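Local coordinates for protein type IV pilus biogenesis factor PilY1 (Pseudomonas aeruginosa, PDB 3HX6) that primes type IV pilus assembly, mediates adhesion to host cells and regulates pilus retraction and twitching motility in a calcium-dependent way, at residues A[136-142]-A[154-160]; A[211-216]-A[250-256]; A[222-227]-A[237-241]; A[274-278]-A[312-318]; A[327-333]-A[345-351]. The protein carries 3 engineered substitutions. All blocks are in the same frame, centred on the assembly; numbering follows the deposited sequence.

Contact 1 (A[136-142]-A[154-160]); sequences VDGSPVV and VLIGSLR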
# COMPACT_ATOMS: atom_id res chain seq x y z
N VAL A 136 -29.91 -4.75 -5.77
CA VAL A 136 -30.97 -3.77 -5.59
C VAL A 136 -30.72 -2.81 -4.44
O VAL A 136 -30.93 -1.61 -4.59
CB VAL A 136 -32.34 -4.46 -5.37
CG1 VAL A 136 -33.41 -3.41 -5.11
CG2 VAL A 136 -32.71 -5.28 -6.60
N ASP A 137 -30.29 -3.32 -3.29
CA ASP A 137 -30.01 -2.44 -2.15
C ASP A 137 -28.87 -1.50 -2.53
O ASP A 137 -28.81 -0.36 -2.07
CB ASP A 137 -29.62 -3.26 -0.91
CG ASP A 137 -30.78 -4.08 -0.37
OD1 ASP A 137 -31.93 -3.65 -0.53
OD2 ASP A 137 -30.53 -5.16 0.23
N GLY A 138 -27.97 -2.01 -3.36
CA GLY A 138 -26.85 -1.22 -3.83
C GLY A 138 -25.89 -0.71 -2.77
O GLY A 138 -25.82 -1.22 -1.65
N SER A 139 -25.14 0.31 -3.15
CA SER A 139 -24.16 0.93 -2.27
C SER A 139 -24.04 2.40 -2.64
O SER A 139 -24.01 2.75 -3.82
CB SER A 139 -22.81 0.24 -2.44
OG SER A 139 -21.82 0.87 -1.66
N PRO A 140 -23.98 3.29 -1.64
CA PRO A 140 -23.86 4.71 -1.97
C PRO A 140 -22.45 5.03 -2.46
O PRO A 140 -21.54 4.21 -2.35
CB PRO A 140 -24.17 5.39 -0.64
CG PRO A 140 -23.61 4.42 0.36
CD PRO A 140 -24.08 3.09 -0.18
N VAL A 141 -22.29 6.22 -3.02
CA VAL A 141 -21.00 6.66 -3.51
C VAL A 141 -20.45 7.72 -2.56
O VAL A 141 -21.16 8.65 -2.18
CB VAL A 141 -21.13 7.28 -4.92
CG1 VAL A 141 -19.88 8.07 -5.26
CG2 VAL A 141 -21.37 6.19 -5.94
N VAL A 142 -19.20 7.57 -2.15
CA VAL A 142 -18.58 8.56 -1.27
C VAL A 142 -17.39 9.14 -2.02
O VAL A 142 -16.67 8.41 -2.70
CB VAL A 142 -18.09 7.94 0.07
CG1 VAL A 142 -19.26 7.31 0.81
CG2 VAL A 142 -16.99 6.91 -0.19
N VAL A 154 -18.39 13.71 0.59
CA VAL A 154 -19.82 13.57 0.37
C VAL A 154 -20.21 12.13 0.11
O VAL A 154 -19.38 11.29 -0.21
CB VAL A 154 -20.28 14.45 -0.82
CG1 VAL A 154 -19.72 13.88 -2.13
CG2 VAL A 154 -21.79 14.51 -0.88
N LEU A 155 -21.50 11.85 0.28
CA LEU A 155 -22.05 10.53 0.05
C LEU A 155 -23.30 10.74 -0.80
O LEU A 155 -24.18 11.51 -0.44
CB LEU A 155 -22.41 9.84 1.38
CG LEU A 155 -23.06 8.45 1.29
CD1 LEU A 155 -22.88 7.71 2.60
CD2 LEU A 155 -24.53 8.60 0.94
N ILE A 156 -23.35 10.07 -1.94
CA ILE A 156 -24.49 10.19 -2.82
C ILE A 156 -25.26 8.86 -2.80
O ILE A 156 -24.69 7.81 -3.06
CB ILE A 156 -24.06 10.55 -4.27
CG1 ILE A 156 -23.42 11.94 -4.30
CG2 ILE A 156 -25.28 10.59 -5.19
CD1 ILE A 156 -22.08 12.03 -3.65
N GLY A 157 -26.54 8.93 -2.46
CA GLY A 157 -27.35 7.73 -2.41
C GLY A 157 -28.59 7.87 -3.26
O GLY A 157 -28.80 8.91 -3.88
N SER A 158 -29.41 6.83 -3.32
CA SER A 158 -30.64 6.91 -4.11
C SER A 158 -31.70 6.04 -3.46
O SER A 158 -31.39 5.22 -2.60
CB SER A 158 -30.39 6.43 -5.54
OG SER A 158 -30.47 5.02 -5.63
N LEU A 159 -32.95 6.24 -3.87
CA LEU A 159 -34.07 5.48 -3.33
C LEU A 159 -34.10 4.05 -3.87
O LEU A 159 -34.95 3.24 -3.48
CB LEU A 159 -35.39 6.18 -3.67
CG LEU A 159 -35.47 7.66 -3.28
CD1 LEU A 159 -36.89 8.17 -3.48
CD2 LEU A 159 -35.06 7.83 -1.82
N ARG A 160 -33.16 3.74 -4.77
CA ARG A 160 -33.07 2.40 -5.35
C ARG A 160 -34.39 2.05 -6.04
O ARG A 160 -34.91 2.84 -6.83
CB ARG A 160 -32.77 1.39 -4.24
CG ARG A 160 -31.51 1.69 -3.43
CD ARG A 160 -30.29 1.03 -4.04
NE ARG A 160 -29.58 1.87 -4.99
CZ ARG A 160 -28.78 1.39 -5.94
NH1 ARG A 160 -28.60 0.08 -6.07
NH2 ARG A 160 -28.14 2.23 -6.75

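Contact 2 (A[211-216]-A[250-256]); sequences VTGNGY and GLSSPRL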
# COMPACT_ATOMS: atom_id res chain seq x y z
N VAL A 211 -22.41 13.52 -11.40
CA VAL A 211 -22.72 13.19 -12.78
C VAL A 211 -23.17 11.75 -12.81
O VAL A 211 -22.43 10.85 -12.45
CB VAL A 211 -21.49 13.40 -13.67
CG1 VAL A 211 -21.84 13.09 -15.12
CG2 VAL A 211 -21.01 14.85 -13.53
N THR A 212 -24.41 11.54 -13.23
CA THR A 212 -24.96 10.20 -13.26
C THR A 212 -26.00 10.03 -14.36
O THR A 212 -26.37 10.99 -15.02
CB THR A 212 -25.61 9.89 -11.89
OG1 THR A 212 -25.95 8.50 -11.82
CG2 THR A 212 -26.85 10.75 -11.68
N GLY A 213 -26.46 8.79 -14.56
CA GLY A 213 -27.47 8.53 -15.56
C GLY A 213 -28.82 8.82 -14.91
O GLY A 213 -28.92 8.77 -13.69
N ASN A 214 -29.84 9.13 -15.71
CA ASN A 214 -31.15 9.43 -15.14
C ASN A 214 -31.82 8.20 -14.53
O ASN A 214 -32.77 8.30 -13.77
CB ASN A 214 -32.07 10.05 -16.20
CG ASN A 214 -32.48 9.06 -17.28
OD1 ASN A 214 -31.63 8.39 -17.87
ND2 ASN A 214 -33.78 8.97 -17.54
N GLY A 215 -31.31 7.02 -14.86
CA GLY A 215 -31.92 5.85 -14.27
C GLY A 215 -32.98 5.19 -15.14
O GLY A 215 -33.18 5.56 -16.29
N TYR A 216 -33.69 4.24 -14.56
CA TYR A 216 -34.66 3.47 -15.32
C TYR A 216 -36.14 3.68 -15.00
O TYR A 216 -36.50 4.03 -13.88
CB TYR A 216 -34.30 2.00 -15.17
CG TYR A 216 -32.80 1.76 -15.24
CD1 TYR A 216 -32.04 2.35 -16.25
CD2 TYR A 216 -32.15 0.95 -14.32
CE1 TYR A 216 -30.67 2.14 -16.34
CE2 TYR A 216 -30.77 0.72 -14.41
CZ TYR A 216 -30.04 1.32 -15.43
OH TYR A 216 -28.69 1.09 -15.55
N GLY A 250 -33.14 4.36 -20.51
CA GLY A 250 -32.70 4.96 -19.27
C GLY A 250 -31.19 4.96 -19.34
O GLY A 250 -30.60 4.00 -19.84
N LEU A 251 -30.54 6.01 -18.86
CA LEU A 251 -29.09 6.07 -18.92
C LEU A 251 -28.48 5.44 -17.67
O LEU A 251 -28.96 5.66 -16.57
CB LEU A 251 -28.60 7.51 -19.06
CG LEU A 251 -27.13 7.62 -19.47
CD1 LEU A 251 -26.97 7.07 -20.88
CD2 LEU A 251 -26.67 9.07 -19.41
N SER A 252 -27.41 4.67 -17.85
CA SER A 252 -26.75 3.99 -16.73
C SER A 252 -25.54 4.74 -16.18
O SER A 252 -25.34 5.92 -16.48
CB SER A 252 -26.34 2.58 -17.16
OG SER A 252 -27.48 1.86 -17.60
N SER A 253 -24.74 4.04 -15.38
CA SER A 253 -23.56 4.60 -14.73
C SER A 253 -22.55 5.19 -15.71
O SER A 253 -22.07 4.52 -16.62
CB SER A 253 -22.86 3.53 -13.89
OG SER A 253 -23.79 2.81 -13.10
N PRO A 254 -22.19 6.47 -15.52
CA PRO A 254 -21.22 7.07 -16.44
C PRO A 254 -19.79 6.90 -15.98
O PRO A 254 -19.53 6.64 -14.80
CB PRO A 254 -21.62 8.53 -16.46
CG PRO A 254 -22.02 8.75 -15.02
CD PRO A 254 -22.84 7.51 -14.69
N ARG A 255 -18.86 7.02 -16.92
CA ARG A 255 -17.44 6.98 -16.62
C ARG A 255 -16.91 8.31 -17.15
O ARG A 255 -17.02 8.62 -18.33
CB ARG A 255 -16.74 5.83 -17.35
CG ARG A 255 -15.21 5.83 -17.18
CD ARG A 255 -14.79 5.56 -15.73
NE ARG A 255 -15.31 4.28 -15.27
CZ ARG A 255 -15.13 3.79 -14.04
NH1 ARG A 255 -14.43 4.47 -13.14
NH2 ARG A 255 -15.67 2.62 -13.72
N LEU A 256 -16.35 9.12 -16.26
CA LEU A 256 -15.81 10.41 -16.69
C LEU A 256 -14.38 10.25 -17.18
O LEU A 256 -13.64 9.41 -16.67
CB LEU A 256 -15.89 11.41 -15.54
CG LEU A 256 -17.17 12.26 -15.55
CD1 LEU A 256 -18.40 11.38 -15.67
CD2 LEU A 256 -17.21 13.10 -14.30
O HOH W 1 -26.49 1.55 -13.72

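Contact 3 (A[222-227]-A[237-241]); sequences KAALLI and RKLEV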
# COMPACT_ATOMS: atom_id res chain seq x y z
N LYS A 222 -37.06 8.10 -21.15
CA LYS A 222 -35.93 8.69 -21.86
C LYS A 222 -34.64 8.37 -21.14
O LYS A 222 -34.64 7.91 -20.00
CB LYS A 222 -36.09 10.21 -21.96
CG LYS A 222 -37.28 10.66 -22.77
CD LYS A 222 -37.42 12.17 -22.72
CE LYS A 222 -38.65 12.66 -23.47
NZ LYS A 222 -38.79 14.14 -23.37
N ALA A 223 -33.53 8.62 -21.82
CA ALA A 223 -32.20 8.41 -21.26
C ALA A 223 -31.51 9.76 -21.29
O ALA A 223 -31.57 10.45 -22.31
CB ALA A 223 -31.43 7.40 -22.10
N ALA A 224 -30.88 10.15 -20.19
CA ALA A 224 -30.19 11.44 -20.14
C ALA A 224 -29.11 11.47 -19.07
O ALA A 224 -29.24 10.84 -18.03
CB ALA A 224 -31.20 12.56 -19.88
N LEU A 225 -28.04 12.21 -19.34
CA LEU A 225 -26.98 12.35 -18.37
C LEU A 225 -27.41 13.50 -17.47
O LEU A 225 -27.79 14.57 -17.96
CB LEU A 225 -25.64 12.72 -19.04
CG LEU A 225 -24.44 12.78 -18.08
CD1 LEU A 225 -24.08 11.36 -17.65
CD2 LEU A 225 -23.25 13.45 -18.75
N LEU A 226 -27.39 13.28 -16.16
CA LEU A 226 -27.77 14.33 -15.24
C LEU A 226 -26.50 14.90 -14.63
O LEU A 226 -25.64 14.15 -14.15
CB LEU A 226 -28.68 13.78 -14.14
CG LEU A 226 -29.99 13.10 -14.60
CD1 LEU A 226 -30.82 12.68 -13.39
CD2 LEU A 226 -30.78 14.06 -15.48
N ILE A 227 -26.37 16.21 -14.67
CA ILE A 227 -25.23 16.88 -14.09
C ILE A 227 -25.83 17.74 -13.00
O ILE A 227 -26.43 18.78 -13.25
CB ILE A 227 -24.49 17.72 -15.14
CG1 ILE A 227 -23.92 16.79 -16.22
CG2 ILE A 227 -23.36 18.51 -14.48
CD1 ILE A 227 -23.16 17.49 -17.33
N ARG A 237 -27.23 20.66 -15.75
CA ARG A 237 -27.48 20.31 -17.14
C ARG A 237 -28.03 18.91 -17.25
O ARG A 237 -27.61 17.99 -16.53
CB ARG A 237 -26.20 20.37 -18.00
CG ARG A 237 -25.89 21.72 -18.64
CD ARG A 237 -27.07 22.32 -19.39
NE ARG A 237 -27.55 21.55 -20.54
CZ ARG A 237 -26.93 21.46 -21.72
NH1 ARG A 237 -25.78 22.09 -21.94
NH2 ARG A 237 -27.48 20.76 -22.70
N LYS A 238 -29.00 18.75 -18.14
CA LYS A 238 -29.58 17.46 -18.43
C LYS A 238 -29.26 17.28 -19.90
O LYS A 238 -29.68 18.08 -20.74
CB LYS A 238 -31.10 17.46 -18.22
CG LYS A 238 -31.78 16.20 -18.74
CD LYS A 238 -32.95 15.77 -17.86
CE LYS A 238 -34.03 16.85 -17.74
NZ LYS A 238 -34.86 16.96 -18.96
N LEU A 239 -28.47 16.26 -20.21
CA LEU A 239 -28.09 15.99 -21.58
C LEU A 239 -28.89 14.79 -22.08
O LEU A 239 -28.50 13.64 -21.89
CB LEU A 239 -26.59 15.69 -21.65
CG LEU A 239 -25.62 16.86 -21.84
CD1 LEU A 239 -26.21 18.16 -21.32
CD2 LEU A 239 -24.30 16.53 -21.15
N GLU A 240 -30.02 15.09 -22.72
CA GLU A 240 -30.87 14.04 -23.23
C GLU A 240 -30.26 13.41 -24.46
O GLU A 240 -29.61 14.06 -25.27
CB GLU A 240 -32.27 14.56 -23.58
CG GLU A 240 -33.27 13.42 -23.78
CD GLU A 240 -34.62 13.88 -24.30
OE1 GLU A 240 -35.22 14.79 -23.70
OE2 GLU A 240 -35.07 13.32 -25.33
N VAL A 241 -30.50 12.12 -24.58
CA VAL A 241 -30.00 11.34 -25.68
C VAL A 241 -31.25 10.81 -26.39
O VAL A 241 -32.26 10.56 -25.74
CB VAL A 241 -29.13 10.22 -25.09
CG1 VAL A 241 -29.75 8.87 -25.32
CG2 VAL A 241 -27.73 10.35 -25.60
O HOH W 2 -33.89 9.12 -24.50

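Contact 4 (A[274-278]-A[312-318]); sequences QGNLW and GQPLYSA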
# COMPACT_ATOMS: atom_id res chain seq x y z
N GLN A 274 -30.97 0.61 -23.73
CA GLN A 274 -31.12 0.22 -25.13
C GLN A 274 -29.85 -0.35 -25.73
O GLN A 274 -29.85 -0.80 -26.88
CB GLN A 274 -31.57 1.42 -25.96
CG GLN A 274 -33.08 1.62 -25.94
CD GLN A 274 -33.50 2.86 -26.68
OE1 GLN A 274 -32.75 3.39 -27.51
NE2 GLN A 274 -34.71 3.33 -26.41
N GLY A 275 -28.77 -0.35 -24.96
CA GLY A 275 -27.52 -0.88 -25.45
C GLY A 275 -26.64 0.14 -26.15
O GLY A 275 -25.62 -0.22 -26.73
N ASN A 276 -27.04 1.41 -26.10
CA ASN A 276 -26.24 2.44 -26.74
C ASN A 276 -25.15 2.90 -25.79
O ASN A 276 -25.41 3.11 -24.61
CB ASN A 276 -27.10 3.65 -27.11
CG ASN A 276 -28.25 3.28 -28.01
OD1 ASN A 276 -28.04 2.90 -29.17
ND2 ASN A 276 -29.47 3.37 -27.49
N LEU A 277 -23.93 3.06 -26.29
CA LEU A 277 -22.83 3.54 -25.46
C LEU A 277 -22.66 5.00 -25.90
O LEU A 277 -22.16 5.28 -26.99
CB LEU A 277 -21.54 2.74 -25.72
CG LEU A 277 -20.37 2.89 -24.73
CD1 LEU A 277 -19.86 4.32 -24.72
CD2 LEU A 277 -20.81 2.46 -23.34
N TRP A 278 -23.08 5.92 -25.04
CA TRP A 278 -23.01 7.33 -25.37
C TRP A 278 -21.78 8.04 -24.84
O TRP A 278 -21.22 7.64 -23.83
CB TRP A 278 -24.23 8.07 -24.80
CG TRP A 278 -25.55 7.51 -25.21
CD1 TRP A 278 -26.33 6.65 -24.51
CD2 TRP A 278 -26.23 7.76 -26.45
NE1 TRP A 278 -27.47 6.35 -25.22
CE2 TRP A 278 -27.43 7.02 -26.42
CE3 TRP A 278 -25.94 8.55 -27.57
CZ2 TRP A 278 -28.35 7.04 -27.48
CZ3 TRP A 278 -26.85 8.57 -28.63
CH2 TRP A 278 -28.04 7.82 -28.57
N GLY A 312 -24.91 13.50 -31.48
CA GLY A 312 -26.08 12.79 -30.99
C GLY A 312 -26.05 11.32 -31.35
O GLY A 312 -26.96 10.57 -31.01
N GLN A 313 -25.00 10.91 -32.05
CA GLN A 313 -24.84 9.51 -32.44
C GLN A 313 -24.09 8.81 -31.32
O GLN A 313 -23.14 9.36 -30.76
CB GLN A 313 -24.02 9.39 -33.72
CG GLN A 313 -23.89 7.96 -34.25
CD GLN A 313 -22.82 7.84 -35.33
OE1 GLN A 313 -22.38 8.84 -35.90
NE2 GLN A 313 -22.41 6.61 -35.61
N PRO A 314 -24.49 7.58 -30.97
CA PRO A 314 -23.78 6.87 -29.90
C PRO A 314 -22.46 6.32 -30.45
O PRO A 314 -22.34 6.07 -31.65
CB PRO A 314 -24.76 5.76 -29.51
CG PRO A 314 -25.43 5.44 -30.84
CD PRO A 314 -25.68 6.82 -31.41
N LEU A 315 -21.48 6.14 -29.57
CA LEU A 315 -20.20 5.60 -30.00
C LEU A 315 -20.42 4.20 -30.56
O LEU A 315 -19.74 3.78 -31.50
CB LEU A 315 -19.24 5.49 -28.81
CG LEU A 315 -17.85 4.91 -29.09
CD1 LEU A 315 -16.99 5.97 -29.80
CD2 LEU A 315 -17.20 4.50 -27.78
N TYR A 316 -21.40 3.51 -29.98
CA TYR A 316 -21.69 2.14 -30.37
C TYR A 316 -23.09 1.73 -29.86
O TYR A 316 -23.62 2.33 -28.92
CB TYR A 316 -20.62 1.23 -29.74
CG TYR A 316 -20.61 -0.20 -30.23
CD1 TYR A 316 -21.25 -1.21 -29.51
CD2 TYR A 316 -19.97 -0.53 -31.42
CE1 TYR A 316 -21.26 -2.54 -29.99
CE2 TYR A 316 -19.97 -1.85 -31.90
CZ TYR A 316 -20.61 -2.84 -31.18
OH TYR A 316 -20.60 -4.13 -31.67
N SER A 317 -23.68 0.73 -30.51
CA SER A 317 -24.98 0.20 -30.10
C SER A 317 -24.81 -1.31 -30.01
O SER A 317 -24.63 -1.99 -31.02
CB SER A 317 -26.06 0.56 -31.11
OG SER A 317 -26.33 1.94 -31.10
N ALA A 318 -24.88 -1.82 -28.78
CA ALA A 318 -24.69 -3.24 -28.51
C ALA A 318 -25.88 -4.14 -28.79
O ALA A 318 -26.98 -3.94 -28.26
CB ALA A 318 -24.25 -3.42 -27.04
O HOH W 3 -28.49 -1.58 -29.03

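Contact 5 (A[327-333]-A[345-351]); sequences AITAAPS and VIFGTGK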
# COMPACT_ATOMS: atom_id res chain seq x y z
N ALA A 327 -28.82 -4.45 -23.06
CA ALA A 327 -28.78 -3.36 -22.10
C ALA A 327 -27.40 -3.24 -21.47
O ALA A 327 -26.70 -4.24 -21.28
CB ALA A 327 -29.82 -3.59 -21.01
N ILE A 328 -27.01 -2.01 -21.15
CA ILE A 328 -25.74 -1.75 -20.50
C ILE A 328 -26.07 -1.12 -19.16
O ILE A 328 -26.75 -0.09 -19.10
CB ILE A 328 -24.86 -0.79 -21.31
CG1 ILE A 328 -24.50 -1.43 -22.64
CG2 ILE A 328 -23.61 -0.42 -20.50
CD1 ILE A 328 -23.93 -0.46 -23.66
N THR A 329 -25.59 -1.74 -18.09
CA THR A 329 -25.83 -1.29 -16.73
C THR A 329 -24.57 -0.70 -16.11
O THR A 329 -24.59 0.38 -15.52
CB THR A 329 -26.28 -2.46 -15.83
OG1 THR A 329 -27.53 -2.96 -16.29
CG2 THR A 329 -26.41 -2.00 -14.39
N ALA A 330 -23.47 -1.44 -16.23
CA ALA A 330 -22.20 -1.03 -15.66
C ALA A 330 -21.54 0.12 -16.40
O ALA A 330 -21.76 0.31 -17.60
CB ALA A 330 -21.24 -2.22 -15.62
N ALA A 331 -20.73 0.87 -15.67
CA ALA A 331 -20.01 1.99 -16.24
C ALA A 331 -18.92 1.46 -17.15
O ALA A 331 -18.41 0.36 -16.95
CB ALA A 331 -19.37 2.82 -15.13
N PRO A 332 -18.56 2.24 -18.18
CA PRO A 332 -17.50 1.84 -19.11
C PRO A 332 -16.18 2.09 -18.40
O PRO A 332 -16.15 2.72 -17.33
CB PRO A 332 -17.67 2.81 -20.29
CG PRO A 332 -19.08 3.31 -20.15
CD PRO A 332 -19.25 3.45 -18.67
N SER A 333 -15.10 1.57 -18.97
CA SER A 333 -13.74 1.77 -18.46
C SER A 333 -12.97 2.24 -19.68
O SER A 333 -13.29 1.83 -20.79
CB SER A 333 -13.14 0.47 -17.92
OG SER A 333 -13.59 0.22 -16.61
N VAL A 345 -12.75 2.15 -25.41
CA VAL A 345 -13.84 2.24 -24.45
C VAL A 345 -14.34 0.83 -24.18
O VAL A 345 -14.84 0.15 -25.07
CB VAL A 345 -14.98 3.11 -25.00
CG1 VAL A 345 -16.04 3.33 -23.93
CG2 VAL A 345 -14.42 4.45 -25.49
N ILE A 346 -14.20 0.38 -22.94
CA ILE A 346 -14.62 -0.96 -22.57
C ILE A 346 -15.93 -0.94 -21.78
O ILE A 346 -16.08 -0.20 -20.82
CB ILE A 346 -13.52 -1.65 -21.73
CG1 ILE A 346 -12.20 -1.63 -22.52
CG2 ILE A 346 -13.94 -3.08 -21.39
CD1 ILE A 346 -11.00 -2.15 -21.76
N PHE A 347 -16.88 -1.76 -22.21
CA PHE A 347 -18.17 -1.85 -21.53
C PHE A 347 -18.79 -3.22 -21.73
O PHE A 347 -18.57 -3.87 -22.75
CB PHE A 347 -19.13 -0.76 -22.04
CG PHE A 347 -19.25 -0.72 -23.54
CD1 PHE A 347 -18.26 -0.14 -24.32
CD2 PHE A 347 -20.36 -1.28 -24.18
CE1 PHE A 347 -18.37 -0.11 -25.72
CE2 PHE A 347 -20.48 -1.25 -25.57
CZ PHE A 347 -19.49 -0.66 -26.34
N GLY A 348 -19.55 -3.66 -20.73
CA GLY A 348 -20.19 -4.96 -20.80
C GLY A 348 -21.69 -4.80 -20.70
O GLY A 348 -22.18 -3.79 -20.19
N THR A 349 -22.44 -5.80 -21.15
CA THR A 349 -23.88 -5.69 -21.12
C THR A 349 -24.52 -6.53 -20.03
O THR A 349 -23.93 -7.49 -19.53
CB THR A 349 -24.48 -6.06 -22.49
OG1 THR A 349 -24.22 -7.44 -22.77
CG2 THR A 349 -23.84 -5.20 -23.59
N GLY A 350 -25.74 -6.16 -19.66
CA GLY A 350 -26.48 -6.86 -18.64
C GLY A 350 -27.44 -5.92 -17.93
O GLY A 350 -27.29 -4.70 -18.01
N LYS A 351 -28.44 -6.48 -17.26
CA LYS A 351 -29.40 -5.68 -16.51
C LYS A 351 -29.92 -6.59 -15.40
O LYS A 351 -30.15 -7.78 -15.62
CB LYS A 351 -30.53 -5.16 -17.42
CG LYS A 351 -31.65 -6.11 -17.77
CD LYS A 351 -32.62 -5.41 -18.73
CE LYS A 351 -33.90 -6.19 -18.93
NZ LYS A 351 -34.76 -6.16 -17.71
O HOH W 4 -23.69 -3.63 -17.90
O HOH W 5 -19.85 -1.29 -18.76

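Contact 1 (A[136-142]-A[154-160])
Leu155 swings its CG opposite the backbone N (chi1 178°) and Val142 puts CG1 opposite its own carbonyl carbon (chi1 -59°), which brings the two branched side chains together on one face of a beta hairpin. Strands 141-147 and 150-158 form this hairpin at one side of a four-stranded antiparallel sheet in the beta-propeller domain of PilY1. CG1 of Val142 lies 4.0 Å from CG of Leu155, the two residues forming a non-hydrogen-bonded pair. Pro140, just before the strand, extends the apolar patch: its CB sits 3.6 Å from Leu155 CD2, while its CG faces CD1, so both leucine methyls are engaged. Tyr89 and Leu97 of the preceding sheet pack against Pro140 and Leu155. On the other face stand Val141 and Ile156, beta-branched residues well suited to extended backbone. They are a hydrogen-bonded pair, with Val141 N 2.9 Å from Ile156 O and Ile156 N 2.6 Å from Val141 O.

Beyond the paired strands the chains diverge. Gly138 leaves helix 130-137 with positive phi, an angle glycine adopts readily, and Arg160 lies against it. The guanidinium also approaches the carbonyl of Val136, but the model is crowded there and the bond is doubtful; NH2 of Arg160 is held by the carbonyl of Phe195. The turn leading to this arginine is an ST turn, in which Ser158 OG accepts the N-H of Arg160, N to OG 3.1 Å.

Contact 2 (A[211-216]-A[250-256])
Asn214 reaches across to Leu251 with its amide oxygen: OD1 accepts the backbone N-H of Leu251, N to OD1 2.8 Å, nearly straight at 166°. Its CG stands between its own backbone N and carbonyl carbon (chi1 69°), which carries the amide across to segment 250-256. The same OD1 takes the N-H of Ala224, and ND2 gives to the carbonyls of Lys222 and Asp190, so four bonds fix the amide's rotation; asparagine suits a place needing donor and acceptor on one short stem. Gly215 N returns a bond to Leu251 O at 3.2 Å. Tyr216 lays its ring edge along Gly250 and Ser252, its OH 2.5 Å from Ser252 OG, and water 1 links that OH to Ser253 OG. Gly213 and Gly250, lacking side chains, let the backbones come close. The Pro254 ring packs on the Val211 carbonyl and Thr212 backbone. Val211 CG1 meets Leu256 CD1 at 3.9 Å, an apolar end about 9 Å from the bound calcium ion.

The axes of 211-213 and 251-256 approach to 5.1 Å, their directions 148° apart, yet the strands belong to successive propeller sheets. Leu225 of strand 223-229 packs on Leu251 and Pro254 from one sheet, and Ala270 of strand 267-272 from the other.

Contact 3 (A[222-227]-A[237-241])
Strands 223-227 and 237-241 run antiparallel as a hairpin, their axes 4.4 Å apart and directions 163° apart, with Leu225 and Leu239 exchanging two backbone bonds of 3.0 Å (Leu225 N to Leu239 O) and 2.9 Å (Leu239 N to Leu225 O). On the face of this pair the two leucine side chains run next to each other in one direction, with CD2 of Leu225 4.0 Å from CD2 of Leu239; the latter methyl also meets Ile227 CD1. Leu239 sends its other methyl, CD1, over one face of the Arg237 guanidinium, near its rim, and NH1 of Arg237 is occupied by the carbonyls of Ala303 and Phe306. Small Ala223 lets Val241 CG1 come to 3.9 Å of its CB.

The opposite face is more polar. Lys238 sets its CG opposite the backbone N (chi1 170°) and packs its stem on Leu226, CD to CD2 3.6 Å; bends beyond CG carry NZ to a salt bridge with Asp190. Extended Lys222 and Glu240 cross, and NZ and OE1 make a long salt bridge of 3.6 Å.

Strand 235-241 is one of the two edge strands of its sheet. Strand 208-213 flanks strand 223-229 on its other side, and Phe280 and Trp278 of strand 276-281 in the next sheet pack against Leu225, Leu239 and Val241.

Contact 4 (A[274-278]-A[312-318])
A classic beta bulge interrupts the pairing of the last two strands of a propeller sheet here: Leu315 and Tyr316 both lie across from Leu277. Leu277 N meets Tyr316 O almost straight, at 2.7 Å and 174°, whereas Leu315 N reaches Leu277 O at 2.8 Å with a bent 132°. Leu315 turns its CG opposite the backbone N (chi1 179°), which sets its stem beside that of Leu277 in the same direction, Leu315 CD2 4.1 Å from Leu277 CD1.

Trp278 spreads its indole beneath Pro314. CB of the proline stands 3.7 Å from the centroid of the six-membered ring in a CH-pi contact, and Asn276 CB lies over the same face; proline's compact ring of CH2 groups offers C-H bonds to the aromatic face. At the ring edge is Gly312 O, while NE1 donates to Asp272. Beyond the pair, Ser317 OG donates to Asn276 OD1 at 2.8 Å, in the plane of that amide, and Gly275, with positive phi, offers its carbonyl to Ala318 N at 2.7 Å.

Leu277 and Leu315 both pack on Val345 of the next sheet. An extra residue in one strand, which accentuates the local twist, is the hallmark of the classic bulge, set here in an edge strand, 307-317, of a four-stranded beta-propeller sheet.

Contact 5 (A[327-333]-A[345-351])
The Phe347 ring receives CD1 of Ile328 at an oblique approach, 3.7 Å from its CD2, and meets the ring of Tyr369 with the two planes about 25° apart; Leu277 of the preceding propeller sheet also touches it. Strand 343-348, which carries this ring, lies next to the edge of a large mixed sheet and pairs here with the loop leading into antiparallel edge strand 333-336. The CG of Phe347 stands between the backbone N and the carbonyl carbon (chi1 51°), which turns the ring toward these apolar neighbours. Pro332 continues the packing, its CB 4.0 Å from Val345 CG1 and close to Phe347 CB.

Strand pairing is reached at Ser333, which forms a hydrogen-bonded pair with Ile346: Ser333 N to Ile346 O and Ile346 N to Ser333 O are both 2.7 Å. At the other end the loop is held again. Ala327 O accepts the N-H of Gly350, N to O 2.7 Å, and Thr329 OG1 gives a very short bond, 2.5 Å, to Gly350 O. Threonine serves here because its hydroxyl stands close to the main chain, while Gly350 adopts backbone angles that a side chain would make crowded. Lys351 lays its stem on Ala327 CB and sends NZ to Asp357.

Between these two bonded ends the backbones part, and water joins them: water 4 accepts from Thr329 N and donates to Gly348 O, each bond 2.7 Å long.

Contacts 2, 3, 4 and 5 form a connected, largely buried series, whereas contact 1 stands apart, its nearest atoms about 7 Å from those of contact 2, and is only partly buried. Contacts 1 and 3 are each a hairpin of their own four-stranded sheet, and contact 4 pairs adjacent strands separated by a long loop; their strand-pair backbone bonding, bulged in contact 4, contrasts with contact 2, which crosses between sheets mainly through side chains. Contact 3 lies inside the loop that contact 2 closes, and strand 208-213 of contact 2 borders strand 223-229 of contact 3. Contact 5, about 8 Å from the chain centre, adds bridging waters to its direct bonds; contact 3, farther out, carries charged side chains. Contacts 2 and 5 join through Ser252 and Arg255.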